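Local coordinates for protein sortase (Streptomyces avermitilis, PDB 5GO5) that probably acts as a housekeeping class E sortase, a cysteine transpeptidase that attaches secreted proteins to the cell wall through an acyl-thioester intermediate, at residues K92-V97 / P150-S155; V120-G125 / F129-D134; P57-T62 / D106-F111; Y83-R88 / E146-V151; E74-G79 / A96-R101. All blocks are in the same frame, centred on the assembly; numbering follows the deposited sequence.

Interaction 1. Residues K92-V97 / P150-S155; sequences KGNFAV and PVPRKS. With SO4 (sulfate ion), chain D.
Asn94 reaches out from strand 93-97 to the loop segment 150-155, and its side chain carries most of the strand's share of the contact. At its root, CB lies 3.8 Å from the carbonyl O of Pro150, a van der Waals approach beside the loop backbone. CG is set anti to the backbone N (chi1 -175°), which carries ND2 to the ring of Pro152, the two side chains crossing at a slant. At the tip the two branches part. ND2 lies 3.5 Å from Pro152 CG and donates its hydrogen bond to the backbone O of Asp149, just before the loop segment; OD1 pairs with the hydroxyl of Thr165 on the adjoining strand 162-167. Gly93 O comes 3.9 Å from Pro150 O, a contact of two acceptors, and at the backbone angles of Gly93 a CB would collide with the carbonyl O of Lys92. Within the loop, Pro152 O accepts from both Ser155 N (3.0 Å) and Ser155 OG (2.6 Å), the hydroxyl lying in the carbonyl plane on a lone pair. The two bonds from Ser155 close a turn following Pro152, whose ring also packs on Trp182. At the far end of the strand segment, Lys92 NZ meets sulfate O3 at 2.9 Å; the ion, probably from the crystallisation liquor, is shared with Arg162. The chemistry is thus divided: the amide of buried Asn94 is satisfied by Asp149 and Thr165, while the segments themselves meet by van der Waals contact alone, so that Asn94 links the loop to strand 93-98, beside other contacts such as Trp182.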
# COMPACT_ATOMS: atom_id res chain seq x y z
N LYS A 92 11.83 8.06 0.11
CA LYS A 92 11.52 8.88 -1.03
C LYS A 92 11.34 7.99 -2.24
O LYS A 92 12.14 7.06 -2.46
CB LYS A 92 12.62 9.91 -1.28
CG LYS A 92 12.69 10.98 -0.20
CD LYS A 92 13.80 11.97 -0.49
CE LYS A 92 14.02 12.86 0.71
NZ LYS A 92 15.31 13.59 0.55
N GLY A 93 10.29 8.28 -3.00
CA GLY A 93 9.89 7.46 -4.14
C GLY A 93 8.47 7.05 -3.94
O GLY A 93 7.64 7.85 -3.44
N ASN A 94 8.16 5.83 -4.35
CA ASN A 94 6.79 5.32 -4.35
C ASN A 94 6.83 3.87 -3.86
O ASN A 94 7.21 2.98 -4.60
CB ASN A 94 6.19 5.44 -5.73
CG ASN A 94 4.75 5.04 -5.77
OD1 ASN A 94 4.14 4.69 -4.74
ND2 ASN A 94 4.17 5.06 -6.98
N PHE A 95 6.41 3.66 -2.61
CA PHE A 95 6.34 2.32 -2.00
C PHE A 95 5.06 1.66 -2.50
O PHE A 95 3.98 1.99 -2.08
CB PHE A 95 6.34 2.48 -0.48
CG PHE A 95 6.09 1.21 0.31
CD1 PHE A 95 7.11 0.31 0.57
CD2 PHE A 95 4.84 0.94 0.83
CE1 PHE A 95 6.87 -0.84 1.30
CE2 PHE A 95 4.62 -0.20 1.56
CZ PHE A 95 5.64 -1.09 1.80
N ALA A 96 5.21 0.73 -3.44
CA ALA A 96 4.06 0.20 -4.15
C ALA A 96 3.77 -1.22 -3.73
O ALA A 96 4.67 -2.06 -3.65
CB ALA A 96 4.31 0.26 -5.63
N VAL A 97 2.49 -1.49 -3.50
CA VAL A 97 2.01 -2.77 -2.93
C VAL A 97 0.80 -3.27 -3.71
O VAL A 97 -0.13 -2.48 -4.00
CB VAL A 97 1.65 -2.62 -1.45
CG1 VAL A 97 1.07 -3.91 -0.89
CG2 VAL A 97 2.84 -2.18 -0.66
N PRO A 150 8.12 6.45 -9.54
CA PRO A 150 8.36 7.28 -8.40
C PRO A 150 7.46 8.48 -8.27
O PRO A 150 7.14 8.85 -7.15
CB PRO A 150 9.84 7.71 -8.58
CG PRO A 150 10.44 6.58 -9.27
CD PRO A 150 9.38 6.14 -10.24
N VAL A 151 7.12 9.13 -9.39
CA VAL A 151 6.17 10.23 -9.46
C VAL A 151 5.15 9.89 -10.53
O VAL A 151 5.30 10.31 -11.69
CB VAL A 151 6.82 11.63 -9.69
CG1 VAL A 151 5.78 12.71 -9.57
CG2 VAL A 151 7.92 11.86 -8.70
N PRO A 152 4.10 9.13 -10.19
CA PRO A 152 3.20 8.65 -11.26
C PRO A 152 2.35 9.76 -11.87
O PRO A 152 1.77 10.55 -11.14
CB PRO A 152 2.26 7.68 -10.54
CG PRO A 152 2.93 7.35 -9.28
CD PRO A 152 3.76 8.53 -8.88
N ARG A 153 2.31 9.81 -13.20
CA ARG A 153 1.51 10.83 -13.91
C ARG A 153 0.06 10.94 -13.43
O ARG A 153 -0.47 12.05 -13.23
CB ARG A 153 1.53 10.53 -15.42
CG ARG A 153 0.54 11.33 -16.26
CD ARG A 153 0.89 11.19 -17.73
NE ARG A 153 0.69 9.81 -18.21
CZ ARG A 153 -0.47 9.31 -18.64
NH1 ARG A 153 -1.59 10.04 -18.69
NH2 ARG A 153 -0.51 8.04 -19.05
N LYS A 154 -0.57 9.80 -13.19
CA LYS A 154 -1.97 9.81 -12.80
C LYS A 154 -2.23 10.07 -11.31
O LYS A 154 -3.38 10.29 -10.89
CB LYS A 154 -2.64 8.52 -13.25
CG LYS A 154 -2.58 8.37 -14.77
CD LYS A 154 -3.15 7.05 -15.21
CE LYS A 154 -3.24 6.96 -16.73
NZ LYS A 154 -3.92 5.70 -17.06
N SER A 155 -1.17 10.10 -10.51
CA SER A 155 -1.37 10.39 -9.09
C SER A 155 -1.77 11.82 -8.79
O SER A 155 -2.26 12.09 -7.69
CB SER A 155 -0.10 10.07 -8.32
OG SER A 155 0.97 10.96 -8.71
S SO4 D . 14.04 15.21 3.96
O1 SO4 D . 12.76 15.45 3.22
O2 SO4 D . 14.15 16.27 5.00
O3 SO4 D . 15.15 15.22 2.98
O4 SO4 D . 14.07 13.92 4.67

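Interaction 2. Residues V120-G125 / F129-D134; sequences VVLTDG and FTYVID
Phe129 presents the edge of its ring to Asp124, whose OD2 stands 3.6 Å from Phe129 CE1. The carboxylate and ring planes are 89° apart, and the O of Leu122 lies at the same ring's edge, near its plane. Asp124 spends its OD1 on the backbone N of Thr126 and Thr127, which bind the carboxylate into the turn of this antiparallel hairpin. Between strands 120-123 and 129-134, two hydrogen-bonded pairs, Val120 with Tyr131 and Leu122 with Phe129, give four backbone bonds, among them Tyr131 N to Val120 O at 2.8 Å and Leu122 N to Phe129 O at 2.9 Å; Val121 and Thr130 form the non-hydrogen-bonded pair between them, their side chains side by side on the other face. On the sheet face shared by Val120, Leu122, Phe129 and Tyr131, Leu122 CD1 touches Tyr131 CD1 at 4.2 Å, and Ile133 CD1 comes up to Val120 CG2 at 4.1 Å, while the Tyr131 hydroxyl bonds to the backbone of Gly90. A serine in place of Phe129 would probably leave the Asp124 carboxylate without its aromatic edge and open a gap beside Leu89 and Thr188. Chemically, the backbone sets the register, and the residues of the Val120 face add an apolar layer that meets Met54 and Leu164 inside the sortase barrel.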
# COMPACT_ATOMS: atom_id res chain seq x y z
N VAL A 120 -3.44 4.75 5.59
CA VAL A 120 -2.82 3.44 5.37
C VAL A 120 -1.59 3.40 6.25
O VAL A 120 -0.71 4.23 6.12
CB VAL A 120 -2.43 3.25 3.87
CG1 VAL A 120 -1.74 1.93 3.67
CG2 VAL A 120 -3.66 3.40 2.96
N VAL A 121 -1.58 2.48 7.22
CA VAL A 121 -0.62 2.48 8.29
C VAL A 121 0.21 1.22 8.23
O VAL A 121 -0.37 0.13 8.09
CB VAL A 121 -1.32 2.54 9.66
CG1 VAL A 121 -0.31 2.56 10.79
CG2 VAL A 121 -2.17 3.81 9.74
N LEU A 122 1.53 1.36 8.29
CA LEU A 122 2.41 0.21 8.36
C LEU A 122 3.36 0.28 9.51
O LEU A 122 3.80 1.36 9.93
CB LEU A 122 3.25 0.05 7.10
CG LEU A 122 2.44 -0.24 5.84
CD1 LEU A 122 2.11 1.01 5.04
CD2 LEU A 122 3.09 -1.29 4.94
N THR A 123 3.71 -0.91 10.01
CA THR A 123 4.80 -1.04 10.94
C THR A 123 5.86 -1.98 10.37
O THR A 123 5.52 -3.01 9.76
CB THR A 123 4.36 -1.52 12.36
OG1 THR A 123 5.53 -1.77 13.14
CG2 THR A 123 3.47 -2.75 12.31
N ASP A 124 7.11 -1.61 10.57
CA ASP A 124 8.26 -2.50 10.28
C ASP A 124 8.83 -3.14 11.54
O ASP A 124 9.91 -3.74 11.49
CB ASP A 124 9.36 -1.79 9.50
CG ASP A 124 9.97 -0.63 10.26
OD1 ASP A 124 9.61 -0.42 11.41
OD2 ASP A 124 10.75 0.15 9.64
N GLY A 125 8.15 -2.96 12.66
CA GLY A 125 8.64 -3.46 13.93
C GLY A 125 9.37 -2.43 14.76
O GLY A 125 9.54 -2.62 15.99
N PHE A 129 4.39 4.03 10.29
CA PHE A 129 4.31 4.97 9.18
C PHE A 129 2.85 5.18 8.87
O PHE A 129 2.14 4.20 8.56
CB PHE A 129 5.00 4.36 7.94
CG PHE A 129 6.46 4.07 8.13
CD1 PHE A 129 6.88 2.87 8.72
CD2 PHE A 129 7.43 5.01 7.76
CE1 PHE A 129 8.24 2.60 8.89
CE2 PHE A 129 8.80 4.73 7.92
CZ PHE A 129 9.19 3.54 8.49
N THR A 130 2.39 6.43 8.88
CA THR A 130 1.03 6.74 8.48
C THR A 130 1.04 7.46 7.16
O THR A 130 1.54 8.59 7.10
CB THR A 130 0.32 7.63 9.52
OG1 THR A 130 0.27 6.94 10.77
CG2 THR A 130 -1.08 7.93 9.10
N TYR A 131 0.48 6.81 6.14
CA TYR A 131 0.25 7.42 4.86
C TYR A 131 -1.20 7.88 4.73
O TYR A 131 -2.10 7.28 5.34
CB TYR A 131 0.57 6.44 3.74
CG TYR A 131 2.02 6.10 3.55
CD1 TYR A 131 2.64 5.10 4.29
CD2 TYR A 131 2.82 6.77 2.59
CE1 TYR A 131 3.98 4.75 4.08
CE2 TYR A 131 4.15 6.42 2.38
CZ TYR A 131 4.73 5.42 3.12
OH TYR A 131 6.06 5.11 2.84
N VAL A 132 -1.43 8.91 3.93
CA VAL A 132 -2.79 9.42 3.71
C VAL A 132 -3.12 9.43 2.23
O VAL A 132 -2.36 9.96 1.44
CB VAL A 132 -2.93 10.82 4.28
CG1 VAL A 132 -4.31 11.41 3.92
CG2 VAL A 132 -2.78 10.75 5.78
N ILE A 133 -4.24 8.83 1.87
CA ILE A 133 -4.67 8.73 0.47
C ILE A 133 -5.01 10.08 -0.13
O ILE A 133 -5.80 10.86 0.45
CB ILE A 133 -5.85 7.75 0.32
CG1 ILE A 133 -5.38 6.33 0.64
CG2 ILE A 133 -6.43 7.83 -1.08
CD1 ILE A 133 -6.45 5.27 0.63
N ASP A 134 -4.41 10.38 -1.28
CA ASP A 134 -4.71 11.64 -1.99
C ASP A 134 -5.55 11.46 -3.23
O ASP A 134 -6.32 12.37 -3.62
CB ASP A 134 -3.45 12.33 -2.38
CG ASP A 134 -2.64 12.78 -1.20
OD1 ASP A 134 -3.14 13.57 -0.38
OD2 ASP A 134 -1.50 12.30 -1.05

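Interaction 3. Residues P57-T62 / D106-F111; sequences PRLGFT and DPFKDF
The ring of Phe108 is met obliquely by Leu59, Leu59 CD1 to Phe108 CD1 at 4.4 Å, while one of its faces carries Phe111 CD2, 3.7 Å above the plane and offset toward the rim. Two type I beta turns in succession, Asp106 to Lys109 and Phe108 to Phe111, shape this loop, which in the sortase fold follows the strand leading to the active site; the 3-10 segment 57-59 packs against it. Leu59 supplies the apolar reach of the contact. With CG anti to the carbonyl carbon (chi1 -56°), its two methyls spread over the turns: CD2 reaches Asp110 O at 3.5 Å and Asp110 CB at 3.8 Å, and CD1 comes within 4.2 Å of Pro107 O. That carbonyl is already engaged by the indole N-H of Trp63, and Leu80 and Leu166 continue the apolar cluster around Phe108. The Phe108 backbone is bonded to that of His100, the predicted proton donor/acceptor, and the nearest side-chain atoms of Pro107 and His100 are about 4 Å apart, so the packing adjoins the predicted active-site histidine. Between the two segments the polar link is a water, which donates to Leu59 O at 2.8 Å and to Asp110 OD2 at 2.8 Å.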
# COMPACT_ATOMS: atom_id res chain seq x y z
N PRO A 57 -7.75 1.41 8.42
CA PRO A 57 -8.99 1.52 9.22
C PRO A 57 -10.28 1.43 8.37
O PRO A 57 -11.26 0.79 8.79
CB PRO A 57 -8.80 2.85 9.90
CG PRO A 57 -7.34 2.92 10.20
CD PRO A 57 -6.70 2.30 8.96
N ARG A 58 -10.30 1.99 7.17
CA ARG A 58 -11.46 1.93 6.29
C ARG A 58 -11.91 0.53 5.97
O ARG A 58 -13.10 0.28 5.78
CB ARG A 58 -11.23 2.69 4.98
CG ARG A 58 -12.36 2.67 3.95
CD ARG A 58 -13.61 3.42 4.44
NE ARG A 58 -13.33 4.83 4.57
CZ ARG A 58 -14.16 5.72 5.10
NH1 ARG A 58 -15.35 5.33 5.58
NH2 ARG A 58 -13.78 7.00 5.20
N LEU A 59 -10.96 -0.40 5.88
CA LEU A 59 -11.26 -1.76 5.57
C LEU A 59 -11.61 -2.61 6.82
O LEU A 59 -11.89 -3.80 6.67
CB LEU A 59 -10.08 -2.39 4.85
CG LEU A 59 -9.60 -1.68 3.56
CD1 LEU A 59 -8.48 -2.49 2.90
CD2 LEU A 59 -10.75 -1.44 2.59
N GLY A 60 -11.59 -2.00 7.99
CA GLY A 60 -12.02 -2.66 9.25
C GLY A 60 -10.98 -2.52 10.33
O GLY A 60 -9.77 -2.61 10.07
N PHE A 61 -11.40 -2.38 11.60
CA PHE A 61 -10.46 -2.32 12.72
C PHE A 61 -9.56 -3.53 12.79
O PHE A 61 -8.41 -3.43 13.20
CB PHE A 61 -11.22 -2.19 14.09
CG PHE A 61 -10.32 -2.08 15.28
CD1 PHE A 61 -9.61 -0.91 15.54
CD2 PHE A 61 -10.11 -3.17 16.11
CE1 PHE A 61 -8.78 -0.81 16.65
CE2 PHE A 61 -9.25 -3.09 17.19
CZ PHE A 61 -8.58 -1.91 17.47
N THR A 62 -10.09 -4.71 12.49
CA THR A 62 -9.28 -5.92 12.61
C THR A 62 -8.56 -6.27 11.30
O THR A 62 -7.95 -7.34 11.18
CB THR A 62 -10.09 -7.13 13.09
OG1 THR A 62 -11.07 -7.48 12.12
CG2 THR A 62 -10.74 -6.81 14.43
N ASP A 106 -8.97 -12.47 -0.38
CA ASP A 106 -9.59 -11.22 -0.80
C ASP A 106 -9.15 -10.04 0.09
O ASP A 106 -10.00 -9.29 0.58
CB ASP A 106 -11.13 -11.35 -0.72
CG ASP A 106 -11.70 -12.55 -1.51
OD1 ASP A 106 -10.96 -13.28 -2.18
OD2 ASP A 106 -12.93 -12.74 -1.44
N PRO A 107 -7.83 -9.88 0.31
CA PRO A 107 -7.49 -8.74 1.21
C PRO A 107 -8.01 -7.37 0.77
O PRO A 107 -8.31 -6.52 1.60
CB PRO A 107 -5.96 -8.75 1.23
CG PRO A 107 -5.54 -9.47 -0.03
CD PRO A 107 -6.61 -10.52 -0.22
N PHE A 108 -8.11 -7.16 -0.54
CA PHE A 108 -8.58 -5.88 -1.09
C PHE A 108 -10.02 -5.92 -1.58
O PHE A 108 -10.44 -5.09 -2.38
CB PHE A 108 -7.63 -5.40 -2.20
CG PHE A 108 -6.32 -4.80 -1.71
CD1 PHE A 108 -6.14 -4.34 -0.40
CD2 PHE A 108 -5.29 -4.59 -2.60
CE1 PHE A 108 -4.94 -3.75 0.02
CE2 PHE A 108 -4.10 -3.97 -2.22
CZ PHE A 108 -3.90 -3.58 -0.90
N LYS A 109 -10.79 -6.84 -1.02
CA LYS A 109 -12.24 -6.93 -1.32
C LYS A 109 -12.96 -5.60 -1.31
O LYS A 109 -13.74 -5.32 -2.23
CB LYS A 109 -12.88 -7.84 -0.25
CG LYS A 109 -14.41 -7.99 -0.34
CD LYS A 109 -14.90 -8.89 0.79
N ASP A 110 -12.74 -4.80 -0.28
CA ASP A 110 -13.45 -3.53 -0.08
C ASP A 110 -12.67 -2.29 -0.56
O ASP A 110 -12.95 -1.18 -0.16
CB ASP A 110 -13.81 -3.37 1.40
CG ASP A 110 -14.89 -4.37 1.86
OD1 ASP A 110 -15.80 -4.65 1.10
OD2 ASP A 110 -14.79 -4.89 2.98
N PHE A 111 -11.77 -2.50 -1.52
CA PHE A 111 -10.96 -1.42 -2.10
C PHE A 111 -11.80 -0.24 -2.59
O PHE A 111 -11.44 0.90 -2.39
CB PHE A 111 -10.12 -2.00 -3.23
CG PHE A 111 -8.89 -1.22 -3.56
CD1 PHE A 111 -8.92 -0.13 -4.42
CD2 PHE A 111 -7.66 -1.60 -3.01
CE1 PHE A 111 -7.74 0.53 -4.78
CE2 PHE A 111 -6.49 -0.91 -3.35
CZ PHE A 111 -6.52 0.12 -4.27
O HOH W 1 -12.33 -5.22 4.25

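Interaction 4. Residues Y83-R88 / E146-V151; sequences YANTAR and EVIDPV
Tyr83 O is gripped twice by Thr86, by its OG1 at 2.8 Å and its backbone N at 3.0 Å, and both residues then turn their side chains to Ile148. The hydroxyl donor lies 19° out of the carbonyl plane, and OG1 in turn receives the backbone N-H of Ala96. The backbone bond closes a type I beta turn from Tyr83 to Thr86, and the hydroxyl reinforces it, on a loop of the sortase fold between strands 80-82 and 93-98; Ile148 belongs to the connection between strands 127-140 and 162-167. Its CD1 makes a CH-pi contact over one face of the Tyr83 ring, 4.0 Å from the centroid and 26° off the normal, the two side chains crossing at about a right angle. Swung into the position between backbone N and carbonyl carbon (chi1 69°), Ile148 CG1 carries CD1 over the ring, while CG2 approaches Tyr83 CE1 at 4.1 Å. On the Thr86 flank, Thr86 CG2 lies 3.8 Å from Ile148 O and 4.1 Å from Ile148 CD1. The tyrosine also rests on Ala96 and Ala98. Next to Ile148, Val147 O accepts from the indole N-H of Trp182, which ties the loop down to strand 178-190.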
# COMPACT_ATOMS: atom_id res chain seq x y z
N TYR A 83 6.24 -4.31 -4.74
CA TYR A 83 7.02 -4.26 -5.97
C TYR A 83 8.50 -4.03 -5.66
O TYR A 83 8.89 -3.02 -5.08
CB TYR A 83 6.48 -3.22 -6.95
CG TYR A 83 5.17 -3.57 -7.56
CD1 TYR A 83 3.95 -3.21 -6.95
CD2 TYR A 83 5.12 -4.23 -8.78
CE1 TYR A 83 2.73 -3.52 -7.54
CE2 TYR A 83 3.93 -4.58 -9.35
CZ TYR A 83 2.74 -4.20 -8.75
OH TYR A 83 1.57 -4.51 -9.36
N ALA A 84 9.35 -5.00 -6.04
CA ALA A 84 10.69 -5.05 -5.51
C ALA A 84 11.61 -3.97 -6.08
O ALA A 84 12.64 -3.64 -5.51
CB ALA A 84 11.28 -6.46 -5.67
N ASN A 85 11.20 -3.39 -7.19
CA ASN A 85 11.91 -2.28 -7.85
C ASN A 85 11.51 -0.89 -7.33
O ASN A 85 11.98 0.11 -7.84
CB ASN A 85 11.66 -2.30 -9.35
CG ASN A 85 10.21 -2.15 -9.70
OD1 ASN A 85 9.34 -2.83 -9.13
ND2 ASN A 85 9.92 -1.26 -10.63
N THR A 86 10.60 -0.85 -6.36
CA THR A 86 10.11 0.43 -5.82
C THR A 86 10.67 0.72 -4.43
O THR A 86 11.27 -0.14 -3.79
CB THR A 86 8.57 0.51 -5.86
OG1 THR A 86 7.99 -0.34 -4.84
CG2 THR A 86 8.04 0.14 -7.24
N ALA A 87 10.45 1.93 -3.96
CA ALA A 87 11.05 2.41 -2.74
C ALA A 87 10.65 1.56 -1.56
O ALA A 87 9.53 0.99 -1.55
CB ALA A 87 10.58 3.82 -2.47
N ARG A 88 11.54 1.50 -0.58
CA ARG A 88 11.24 0.85 0.68
C ARG A 88 10.33 1.71 1.55
O ARG A 88 10.06 2.86 1.29
CB ARG A 88 12.53 0.47 1.40
CG ARG A 88 13.28 -0.58 0.60
CD ARG A 88 14.49 -1.14 1.31
NE ARG A 88 15.18 -0.16 2.14
N GLU A 146 2.85 2.48 -15.27
CA GLU A 146 3.36 3.77 -14.79
C GLU A 146 2.80 4.15 -13.42
O GLU A 146 3.34 5.04 -12.74
CB GLU A 146 3.06 4.91 -15.76
CG GLU A 146 3.79 4.79 -17.09
CD GLU A 146 3.79 6.10 -17.91
OE1 GLU A 146 4.67 6.22 -18.79
OE2 GLU A 146 2.93 7.00 -17.69
N VAL A 147 1.73 3.49 -12.98
CA VAL A 147 1.13 3.80 -11.69
C VAL A 147 2.06 3.59 -10.52
O VAL A 147 1.81 4.19 -9.46
CB VAL A 147 -0.20 3.05 -11.45
CG1 VAL A 147 -1.22 3.42 -12.53
CG2 VAL A 147 0.01 1.56 -11.35
N ILE A 148 3.10 2.77 -10.68
CA ILE A 148 4.08 2.51 -9.60
C ILE A 148 5.38 3.23 -9.78
O ILE A 148 6.29 2.99 -9.01
CB ILE A 148 4.34 1.00 -9.38
CG1 ILE A 148 5.09 0.40 -10.59
CG2 ILE A 148 3.01 0.32 -9.06
CD1 ILE A 148 5.62 -1.00 -10.34
N ASP A 149 5.45 4.19 -10.71
CA ASP A 149 6.68 4.96 -10.87
C ASP A 149 6.91 5.90 -9.67
O ASP A 149 5.98 6.16 -8.86
CB ASP A 149 6.59 5.82 -12.15
CG ASP A 149 6.71 5.02 -13.42
OD1 ASP A 149 7.29 3.92 -13.39
OD2 ASP A 149 6.27 5.56 -14.42
N PRO A 150 8.12 6.45 -9.54
CA PRO A 150 8.36 7.28 -8.40
C PRO A 150 7.46 8.48 -8.27
O PRO A 150 7.14 8.85 -7.15
CB PRO A 150 9.84 7.71 -8.58
CG PRO A 150 10.44 6.58 -9.27
CD PRO A 150 9.38 6.14 -10.24
N VAL A 151 7.12 9.13 -9.39
CA VAL A 151 6.17 10.23 -9.46
C VAL A 151 5.15 9.89 -10.53
O VAL A 151 5.30 10.31 -11.69
CB VAL A 151 6.82 11.63 -9.69
CG1 VAL A 151 5.78 12.71 -9.57
CG2 VAL A 151 7.92 11.86 -8.70

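Interaction 5. Residues E74-G79 / A96-R101; sequences EVLKKG and AVAGHR. With GLY (glycine), chain B.
Leu76 and His100 meet where the weakly bonded helix 74-76 packs against the end of strand 96-98, at the active site of the sortase fold. His100, the predicted proton donor/acceptor, has CG anti to the carbonyl carbon (chi1 -75°), and a ring turn of -58° about chi2 wedges the imidazole between helix and ligand. Leu76 O sits at the ring's edge, 3.3 Å from His100 CD2, whereas Leu76 CB, 3.5 Å from His100 NE2, is raised out of the ring plane. From another part of the rim, ND1 donates to OXT of the bound glycine at 2.9 Å, and straight, at 165°. The Leu76 chain is extended, so that its CD2 reaches the strand, 3.8 Å from Ala98 O and 4.3 Å from Ala98 CB. Were His100 replaced by alanine, glycine OXT would probably lose its N-H mate and Leu76 the imidazole that packs on its flank. His100 N donates to a water at 2.9 Å that also reaches Gly79 O. Cys169, the predicted thioester-forming residue, is another member of the glycine pocket and is modified in this crystal. The ligand's other carboxylate oxygen, O, takes the backbone N-H of Arg101 at 3.0 Å.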
# COMPACT_ATOMS: atom_id res chain seq x y z
N GLU A 74 3.10 -16.49 -6.34
CA GLU A 74 3.10 -17.20 -5.08
C GLU A 74 3.16 -16.30 -3.84
O GLU A 74 2.71 -16.70 -2.77
CB GLU A 74 4.24 -18.22 -5.02
CG GLU A 74 5.62 -17.68 -4.68
CD GLU A 74 6.26 -16.72 -5.70
OE1 GLU A 74 5.77 -16.55 -6.85
OE2 GLU A 74 7.29 -16.14 -5.35
N VAL A 75 3.77 -15.12 -3.98
CA VAL A 75 3.78 -14.15 -2.89
C VAL A 75 2.37 -13.65 -2.60
O VAL A 75 1.97 -13.58 -1.42
CB VAL A 75 4.70 -12.93 -3.19
CG1 VAL A 75 4.66 -11.94 -2.03
CG2 VAL A 75 6.14 -13.41 -3.41
N LEU A 76 1.64 -13.29 -3.63
CA LEU A 76 0.32 -12.70 -3.52
C LEU A 76 -0.70 -13.69 -2.94
O LEU A 76 -1.74 -13.27 -2.45
CB LEU A 76 -0.10 -12.11 -4.84
CG LEU A 76 0.82 -10.99 -5.41
CD1 LEU A 76 0.15 -10.35 -6.61
CD2 LEU A 76 1.19 -9.95 -4.36
N LYS A 77 -0.40 -14.99 -2.96
CA LYS A 77 -1.24 -15.96 -2.24
C LYS A 77 -1.10 -15.93 -0.71
O LYS A 77 -2.01 -16.41 0.00
CB LYS A 77 -0.96 -17.39 -2.76
CG LYS A 77 -1.27 -17.57 -4.24
CD LYS A 77 -0.97 -19.02 -4.70
CE LYS A 77 -1.28 -19.23 -6.17
N LYS A 78 -0.01 -15.38 -0.18
CA LYS A 78 0.28 -15.35 1.24
C LYS A 78 0.00 -13.99 1.91
O LYS A 78 0.01 -13.89 3.13
CB LYS A 78 1.75 -15.65 1.48
CG LYS A 78 2.22 -16.98 0.92
CD LYS A 78 3.71 -17.08 1.20
CE LYS A 78 4.32 -18.28 0.52
NZ LYS A 78 5.73 -18.31 0.93
N GLY A 79 -0.15 -12.95 1.11
CA GLY A 79 -0.33 -11.61 1.67
C GLY A 79 -0.22 -10.55 0.57
O GLY A 79 -0.38 -10.83 -0.59
N ALA A 96 5.21 0.73 -3.44
CA ALA A 96 4.06 0.20 -4.15
C ALA A 96 3.77 -1.22 -3.73
O ALA A 96 4.67 -2.06 -3.65
CB ALA A 96 4.31 0.26 -5.63
N VAL A 97 2.49 -1.49 -3.50
CA VAL A 97 2.01 -2.77 -2.93
C VAL A 97 0.80 -3.27 -3.71
O VAL A 97 -0.13 -2.48 -4.00
CB VAL A 97 1.65 -2.62 -1.45
CG1 VAL A 97 1.07 -3.91 -0.89
CG2 VAL A 97 2.84 -2.18 -0.66
N ALA A 98 0.84 -4.56 -4.05
CA ALA A 98 -0.24 -5.24 -4.74
C ALA A 98 -1.00 -6.17 -3.82
O ALA A 98 -0.40 -6.80 -2.96
CB ALA A 98 0.35 -6.04 -5.86
N GLY A 99 -2.29 -6.32 -4.07
CA GLY A 99 -3.08 -7.35 -3.36
C GLY A 99 -4.27 -7.79 -4.16
O GLY A 99 -4.79 -7.06 -5.02
N HIS A 100 -4.72 -9.00 -3.86
CA HIS A 100 -5.88 -9.56 -4.54
C HIS A 100 -7.17 -9.02 -3.95
O HIS A 100 -7.31 -8.87 -2.72
CB HIS A 100 -5.89 -11.08 -4.39
CG HIS A 100 -4.89 -11.77 -5.25
ND1 HIS A 100 -4.87 -11.63 -6.62
CD2 HIS A 100 -3.89 -12.62 -4.93
CE1 HIS A 100 -3.89 -12.36 -7.11
NE2 HIS A 100 -3.28 -12.98 -6.11
N ARG A 101 -8.12 -8.75 -4.84
CA ARG A 101 -9.45 -8.28 -4.48
C ARG A 101 -10.44 -9.45 -4.28
O ARG A 101 -11.28 -9.41 -3.39
CB ARG A 101 -9.93 -7.31 -5.54
CG ARG A 101 -11.30 -6.78 -5.28
CD ARG A 101 -11.65 -5.64 -6.16
NE ARG A 101 -13.06 -5.33 -5.94
CZ ARG A 101 -13.75 -4.44 -6.63
NH1 ARG A 101 -13.18 -3.74 -7.60
NH2 ARG A 101 -15.05 -4.26 -6.35
N GLY B . -8.32 -11.73 -7.55
CA GLY B . -8.68 -10.42 -8.14
C GLY B . -7.43 -9.61 -8.13
O GLY B . -7.39 -8.42 -7.70
OXT GLY B . -6.42 -10.18 -8.54
O HOH W 2 -2.96 -10.55 -2.08

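Overall arrangement
Strand 93-98 is the shared spine: interaction 1 uses residues 92-97 and interaction 5 residues 96-101, with centres 18 Å apart. Interaction 4 touches both, its centre about 5 Å from that of interaction 1 and 15 Å from that of interaction 5. Interaction 3 meets interaction 5 beside the predicted catalytic histidine, their centres about 14 Å apart, but lies across the chain's centre from interactions 1 and 4. Along the chain, interaction 5 closes before interaction 2 opens, and the hairpin of interaction 2 falls between the two segments of interactions 1 and 4. Interactions 3 and 5 thus adjoin the glycine site, 1 and 4 tie loops to strand 93-98, and 2 reaches interaction 1 through Phe95.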